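Local coordinates for protein AceL NrdHF-1-1 Intein (Metagenome, PDB 6ZGQ) that is a linked, splice-inactive variant of a naturally split class 3 intein, a kind of protein that excises itself by protein splicing, at residues Pro94-Tyr99 with Arg112-Asp117; Leu8-Lys13 with Glu127-His132. One frame throughout, in Å; residues are numbered along the deposited sequence. Where two conformers were deposited one is given.

Interaction 1. Residues Pro94-Tyr99 with Arg112-Asp117; sequences PSEDKY and RIKSTD
Tyr99 and Lys114 face each other at the open end of a beta hairpin, strands 98-104 and 109-114, as an antiparallel non-hydrogen-bonded pair with CA atoms 4.7 Å apart. Their side chains lie side by side on one face of the sheet. The ring sits obliquely to its neighbour, with Tyr99 CE2 3.5 Å from Lys114 CG, while Tyr99 CB meets Arg112 CB farther along the strand. Lys114 bends at chi3 (76°), and beyond that bend its CE packs on CB and CG of Glu96. Lys114 NZ ends in a salt bridge to Glu96 OE2 at 3.0 Å, weak as a hydrogen bond. A type I turn from Ser95 to Lys98 leads into the hairpin, and Ser115 pins it from across the contact. Ser115 N donates to Lys98 O over 2.9 Å, in the carbonyl plane. Ser115 OG, between its own backbone N and carbonyl carbon (chi1 53°), accepts from Ser95 N at 3.0 Å. Ser115 OG also lies 2.7 Å from Ser95 O and 2.8 Å from Lys98 O, both within reach of its one proton. This buried hydroxyl thus ties both ends of the turn to the start of the 3-10 segment 115-117. Within the turn, Ser95 OG donates to Asp97 OD1 over 2.7 Å, meeting that oxygen nearly in line with its C-O bond.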
loop_
_atom_site.group_PDB
_atom_site.type_symbol
_atom_site.label_atom_id
_atom_site.label_comp_id
_atom_site.label_asym_id
_atom_site.label_seq_id
_atom_site.Cartn_x
_atom_site.Cartn_y
_atom_site.Cartn_z
ATOM N N PRO A 94 10.153 11.302 -5.916
ATOM C CA PRO A 94 8.991 12.187 -5.939
ATOM C C PRO A 94 9.127 13.277 -7.006
ATOM O O PRO A 94 10.240 13.723 -7.294
ATOM C CB PRO A 94 8.946 12.787 -4.518
ATOM C CG PRO A 94 10.291 12.545 -3.934
ATOM C CD PRO A 94 10.853 11.333 -4.620
ATOM N N SER A 95 7.987 13.653 -7.591
ATOM C CA SER A 95 7.875 14.744 -8.569
ATOM C C SER A 95 6.460 15.337 -8.475
ATOM O O SER A 95 5.539 14.658 -7.988
ATOM C CB SER A 95 8.172 14.246 -9.984
ATOM O OG SER A 95 7.364 13.134 -10.316
ATOM N N GLU A 96 6.323 16.595 -8.905
ATOM C CA GLU A 96 5.058 17.341 -8.841
ATOM C C GLU A 96 3.970 16.705 -9.720
ATOM O O GLU A 96 2.787 16.982 -9.498
ATOM C CB GLU A 96 5.294 18.808 -9.220
ATOM C CG GLU A 96 6.205 19.519 -8.228
ATOM C CD GLU A 96 6.204 21.031 -8.357
ATOM O OE1 GLU A 96 6.170 21.553 -9.491
ATOM O OE2 GLU A 96 6.250 21.706 -7.306
ATOM N N ASP A 97 4.376 15.847 -10.671
ATOM C CA ASP A 97 3.474 15.197 -11.643
ATOM C C ASP A 97 3.121 13.747 -11.267
ATOM O O ASP A 97 2.362 13.101 -12.008
ATOM C CB ASP A 97 4.056 15.283 -13.075
ATOM C CG ASP A 97 5.183 14.278 -13.343
ATOM O OD1 ASP A 97 5.955 13.953 -12.413
ATOM O OD2 ASP A 97 5.298 13.826 -14.504
ATOM N N LYS A 98 3.664 13.252 -10.140
ATOM C CA LYS A 98 3.345 11.911 -9.601
ATOM C C LYS A 98 2.560 12.065 -8.298
ATOM O O LYS A 98 3.015 12.779 -7.398
ATOM C CB LYS A 98 4.615 11.091 -9.330
ATOM C CG LYS A 98 5.352 10.591 -10.569
ATOM C CD LYS A 98 6.611 9.833 -10.183
ATOM C CE LYS A 98 7.712 9.980 -11.219
ATOM N NZ LYS A 98 9.039 9.680 -10.618
ATOM N N TYR A 99 1.417 11.377 -8.207
ATOM C CA TYR A 99 0.441 11.534 -7.119
ATOM C C TYR A 99 0.156 10.193 -6.459
ATOM O O TYR A 99 -0.160 9.236 -7.169
ATOM C CB TYR A 99 -0.866 12.106 -7.679
ATOM C CG TYR A 99 -0.684 13.457 -8.318
ATOM C CD1 TYR A 99 -0.259 13.577 -9.636
ATOM C CD2 TYR A 99 -0.915 14.615 -7.598
ATOM C CE1 TYR A 99 -0.079 14.819 -10.221
ATOM C CE2 TYR A 99 -0.735 15.860 -8.170
ATOM C CZ TYR A 99 -0.321 15.960 -9.482
ATOM O OH TYR A 99 -0.146 17.200 -10.047
ATOM N N ARG A 112 -5.889 12.654 -4.780
ATOM C CA ARG A 112 -4.530 12.517 -5.311
ATOM C C ARG A 112 -3.677 13.633 -4.706
ATOM O O ARG A 112 -4.017 14.810 -4.868
ATOM C CB ARG A 112 -4.550 12.562 -6.846
ATOM C CG ARG A 112 -5.322 11.402 -7.467
ATOM C CD ARG A 112 -6.292 11.889 -8.526
ATOM N NE ARG A 112 -7.046 10.795 -9.142
ATOM C CZ ARG A 112 -8.340 10.547 -8.954
ATOM N NH1 ARG A 112 -9.076 11.302 -8.145
ATOM N NH2 ARG A 112 -8.904 9.522 -9.577
ATOM N N ILE A 113 -2.625 13.248 -3.971
ATOM C CA ILE A 113 -1.699 14.192 -3.313
ATOM C C ILE A 113 -0.343 14.141 -4.020
ATOM O O ILE A 113 0.085 13.056 -4.425
ATOM C CB ILE A 113 -1.560 13.911 -1.794
ATOM C CG1 ILE A 113 -1.134 12.459 -1.517
ATOM C CG2 ILE A 113 -2.874 14.225 -1.090
ATOM C CD1 ILE A 113 -0.281 12.304 -0.281
ATOM N N LYS A 114 0.292 15.309 -4.192
ATOM C CA LYS A 114 1.621 15.420 -4.815
ATOM C C LYS A 114 2.623 14.600 -3.997
ATOM O O LYS A 114 2.657 14.740 -2.774
ATOM C CB LYS A 114 2.068 16.888 -4.911
ATOM C CG LYS A 114 1.412 17.667 -6.039
ATOM C CD LYS A 114 1.780 19.139 -6.010
ATOM C CE LYS A 114 3.190 19.384 -6.516
ATOM N NZ LYS A 114 3.584 20.805 -6.309
ATOM N N SER A 115 3.384 13.730 -4.676
ATOM C CA SER A 115 4.397 12.875 -4.042
ATOM C C SER A 115 5.475 13.729 -3.347
ATOM O O SER A 115 6.072 13.266 -2.371
ATOM C CB SER A 115 5.029 11.925 -5.060
ATOM O OG SER A 115 5.512 12.621 -6.190
ATOM N N THR A 116 5.691 14.954 -3.843
ATOM C CA THR A 116 6.655 15.911 -3.276
ATOM C C THR A 116 6.190 16.446 -1.907
ATOM O O THR A 116 6.959 17.131 -1.237
ATOM C CB THR A 116 6.923 17.084 -4.248
ATOM O OG1 THR A 116 5.678 17.648 -4.670
ATOM C CG2 THR A 116 7.696 16.611 -5.477
ATOM N N ASP A 117 4.951 16.127 -1.507
ATOM C CA ASP A 117 4.408 16.473 -0.172
ATOM C C ASP A 117 4.633 15.305 0.801
ATOM O O ASP A 117 4.180 15.386 1.936
ATOM C CB ASP A 117 2.889 16.752 -0.211
ATOM C CG ASP A 117 2.512 18.093 -0.858
ATOM O OD1 ASP A 117 3.391 18.921 -1.164
ATOM O OD2 ASP A 117 1.301 18.310 -1.047
HETATM O O HOH W 1 6.935 20.249 -4.760
#

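Interaction 2. Residues Leu8-Lys13 with Glu127-His132; sequences LLVGTK and EPTEFH
Leu8 and Leu9 pair with His132 and Phe131 as a short antiparallel ladder, in which strand 8-9 joins the middle strand, 128-135, of a three-stranded sheet. Leu8 and His132 exchange two backbone bonds, Leu8 N to His132 O and His132 N to Leu8 O, and Val10 N adds a third, more bent, to Glu130 O at 3.1 Å. Leu9 CG is anti to the backbone N (chi1 -176°), and Leu9 CD1 beyond it lies over one face of the Phe131 ring, offset toward the rim and 4.2 Å from Phe131 CZ. Leu9 CD1 also presses tightly on Thr129 CG2, at 3.5 Å. Val10 CG2 reaches Glu130 OE1 at 3.8 Å and His132 NE2 at 4.0 Å. There His132 NE2 donates in its ring plane to Glu130 OE1 across 2.9 Å, meeting it on the anti side, 20° out of the carboxylate plane. An alanine at Glu130 would probably leave His132 NE2 without this acceptor and the imidazole less fixed in rotation. Leu9 to Thr12 form a type II turn, with Thr12 N and OG1 both donating to Leu9 O. Leu9 also bonds by its backbone to Lys69; Phe131 packs on Val53 and Arg55 of strand 49-55, and Leu8 against Phe141 and Val143 of strand 140-144.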
loop_
_atom_site.group_PDB
_atom_site.type_symbol
_atom_site.label_atom_id
_atom_site.label_comp_id
_atom_site.label_asym_id
_atom_site.label_seq_id
_atom_site.Cartn_x
_atom_site.Cartn_y
_atom_site.Cartn_z
ATOM N N LEU A 8 4.833 -5.398 3.331
ATOM C CA LEU A 8 4.422 -4.276 4.201
ATOM C C LEU A 8 4.711 -4.635 5.658
ATOM O O LEU A 8 4.518 -5.801 6.024
ATOM C CB LEU A 8 2.918 -4.019 4.041
ATOM C CG LEU A 8 2.458 -3.714 2.619
ATOM C CD1 LEU A 8 0.956 -3.896 2.480
ATOM C CD2 LEU A 8 2.861 -2.302 2.229
ATOM N N LEU A 9 5.127 -3.646 6.465
ATOM C CA LEU A 9 5.471 -3.843 7.888
ATOM C C LEU A 9 4.305 -4.513 8.605
ATOM O O LEU A 9 3.149 -4.157 8.336
ATOM C CB LEU A 9 5.783 -2.503 8.567
ATOM C CG LEU A 9 6.249 -2.599 10.020
ATOM C CD1 LEU A 9 7.553 -3.374 10.100
ATOM C CD2 LEU A 9 6.410 -1.220 10.629
ATOM N N VAL A 10 4.603 -5.467 9.496
ATOM C CA VAL A 10 3.577 -6.142 10.315
ATOM C C VAL A 10 2.710 -5.071 10.989
ATOM O O VAL A 10 3.225 -3.991 11.340
ATOM C CB VAL A 10 4.196 -7.114 11.362
ATOM C CG1 VAL A 10 5.090 -6.389 12.362
ATOM C CG2 VAL A 10 3.116 -7.910 12.086
ATOM N N GLY A 11 1.407 -5.350 11.102
ATOM C CA GLY A 11 0.465 -4.473 11.787
ATOM C C GLY A 11 -0.126 -3.406 10.890
ATOM O O GLY A 11 -1.020 -2.684 11.325
ATOM N N THR A 12 0.390 -3.271 9.663
ATOM C CA THR A 12 -0.308 -2.524 8.605
ATOM C C THR A 12 -1.715 -3.112 8.479
ATOM O O THR A 12 -1.840 -4.327 8.323
ATOM C CB THR A 12 0.439 -2.635 7.262
ATOM O OG1 THR A 12 1.695 -1.965 7.382
ATOM C CG2 THR A 12 -0.344 -2.000 6.108
ATOM N N LYS A 13 -2.756 -2.273 8.569
ATOM C CA LYS A 13 -4.146 -2.734 8.416
ATOM C C LYS A 13 -4.522 -2.736 6.933
ATOM O O LYS A 13 -4.136 -1.821 6.214
ATOM C CB LYS A 13 -5.114 -1.867 9.230
ATOM C CG LYS A 13 -5.067 -2.172 10.714
ATOM C CD LYS A 13 -5.976 -1.265 11.504
ATOM C CE LYS A 13 -5.737 -1.456 12.984
ATOM N NZ LYS A 13 -6.054 -2.837 13.441
ATOM N N GLU A 127 16.403 -4.361 15.042
ATOM C CA GLU A 127 16.235 -5.828 15.025
ATOM C C GLU A 127 15.288 -6.245 13.890
ATOM O O GLU A 127 14.417 -5.470 13.486
ATOM C CB GLU A 127 15.704 -6.329 16.383
ATOM C CG GLU A 127 16.688 -6.181 17.547
ATOM C CD GLU A 127 17.946 -7.050 17.445
ATOM O OE1 GLU A 127 19.027 -6.577 17.869
ATOM O OE2 GLU A 127 17.870 -8.201 16.955
ATOM N N PRO A 128 15.456 -7.472 13.351
ATOM C CA PRO A 128 14.530 -7.968 12.324
ATOM C C PRO A 128 13.075 -7.974 12.814
ATOM O O PRO A 128 12.840 -8.142 14.011
ATOM C CB PRO A 128 15.018 -9.403 12.042
ATOM C CG PRO A 128 16.029 -9.716 13.100
ATOM C CD PRO A 128 16.557 -8.411 13.608
ATOM N N THR A 129 12.128 -7.753 11.900
ATOM C CA THR A 129 10.687 -7.864 12.181
ATOM C C THR A 129 9.960 -8.412 10.948
ATOM O O THR A 129 10.536 -8.397 9.852
ATOM C CB THR A 129 10.077 -6.523 12.643
ATOM O OG1 THR A 129 8.789 -6.779 13.197
ATOM C CG2 THR A 129 9.953 -5.498 11.501
ATOM N N GLU A 130 8.731 -8.901 11.139
ATOM C CA GLU A 130 7.965 -9.547 10.061
ATOM C C GLU A 130 7.368 -8.476 9.155
ATOM O O GLU A 130 6.933 -7.431 9.656
ATOM C CB GLU A 130 6.879 -10.519 10.574
ATOM C CG GLU A 130 6.450 -10.360 12.020
ATOM C CD GLU A 130 5.499 -11.456 12.448
ATOM O OE1 GLU A 130 4.378 -11.517 11.903
ATOM O OE2 GLU A 130 5.875 -12.259 13.329
ATOM N N PHE A 131 7.444 -8.721 7.839
ATOM C CA PHE A 131 6.698 -7.992 6.794
ATOM C C PHE A 131 5.774 -9.005 6.092
ATOM O O PHE A 131 6.141 -10.184 5.943
ATOM C CB PHE A 131 7.623 -7.354 5.740
ATOM C CG PHE A 131 8.563 -6.294 6.261
ATOM C CD1 PHE A 131 9.629 -6.629 7.075
ATOM C CD2 PHE A 131 8.415 -4.964 5.886
ATOM C CE1 PHE A 131 10.502 -5.662 7.542
ATOM C CE2 PHE A 131 9.296 -3.996 6.346
ATOM C CZ PHE A 131 10.341 -4.347 7.174
ATOM N N HIS A 132 4.596 -8.540 5.673
ATOM C CA HIS A 132 3.575 -9.371 5.040
ATOM C C HIS A 132 3.189 -8.739 3.684
ATOM O O HIS A 132 3.353 -7.516 3.507
ATOM C CB HIS A 132 2.365 -9.508 5.977
ATOM C CG HIS A 132 2.678 -10.188 7.270
ATOM N ND1 HIS A 132 2.449 -11.530 7.474
ATOM C CD2 HIS A 132 3.196 -9.713 8.427
ATOM C CE1 HIS A 132 2.824 -11.858 8.698
ATOM N NE2 HIS A 132 3.284 -10.773 9.298
#

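How the interactions relate
Interactions 1 and 2 lie on opposite sides of the chain's centre, their own centres 26 Å apart and their nearest atoms about 15 Å apart, without touching. Along the chain 94-99 and 112-117 are nested inside the long loop that 8-13 and 127-132 close. Interaction 1 is local, its segments only 13 residues apart in one surface hairpin, whereas interaction 2 spans 114 residues. They belong to different antiparallel sheets, of eight and three strands, yet segment 8-13 leads from the smaller into strand 13-15 of the larger. An all-beta body in which a strand near the N-terminus pairs with a late strand is consistent with the intein (HINT) fold.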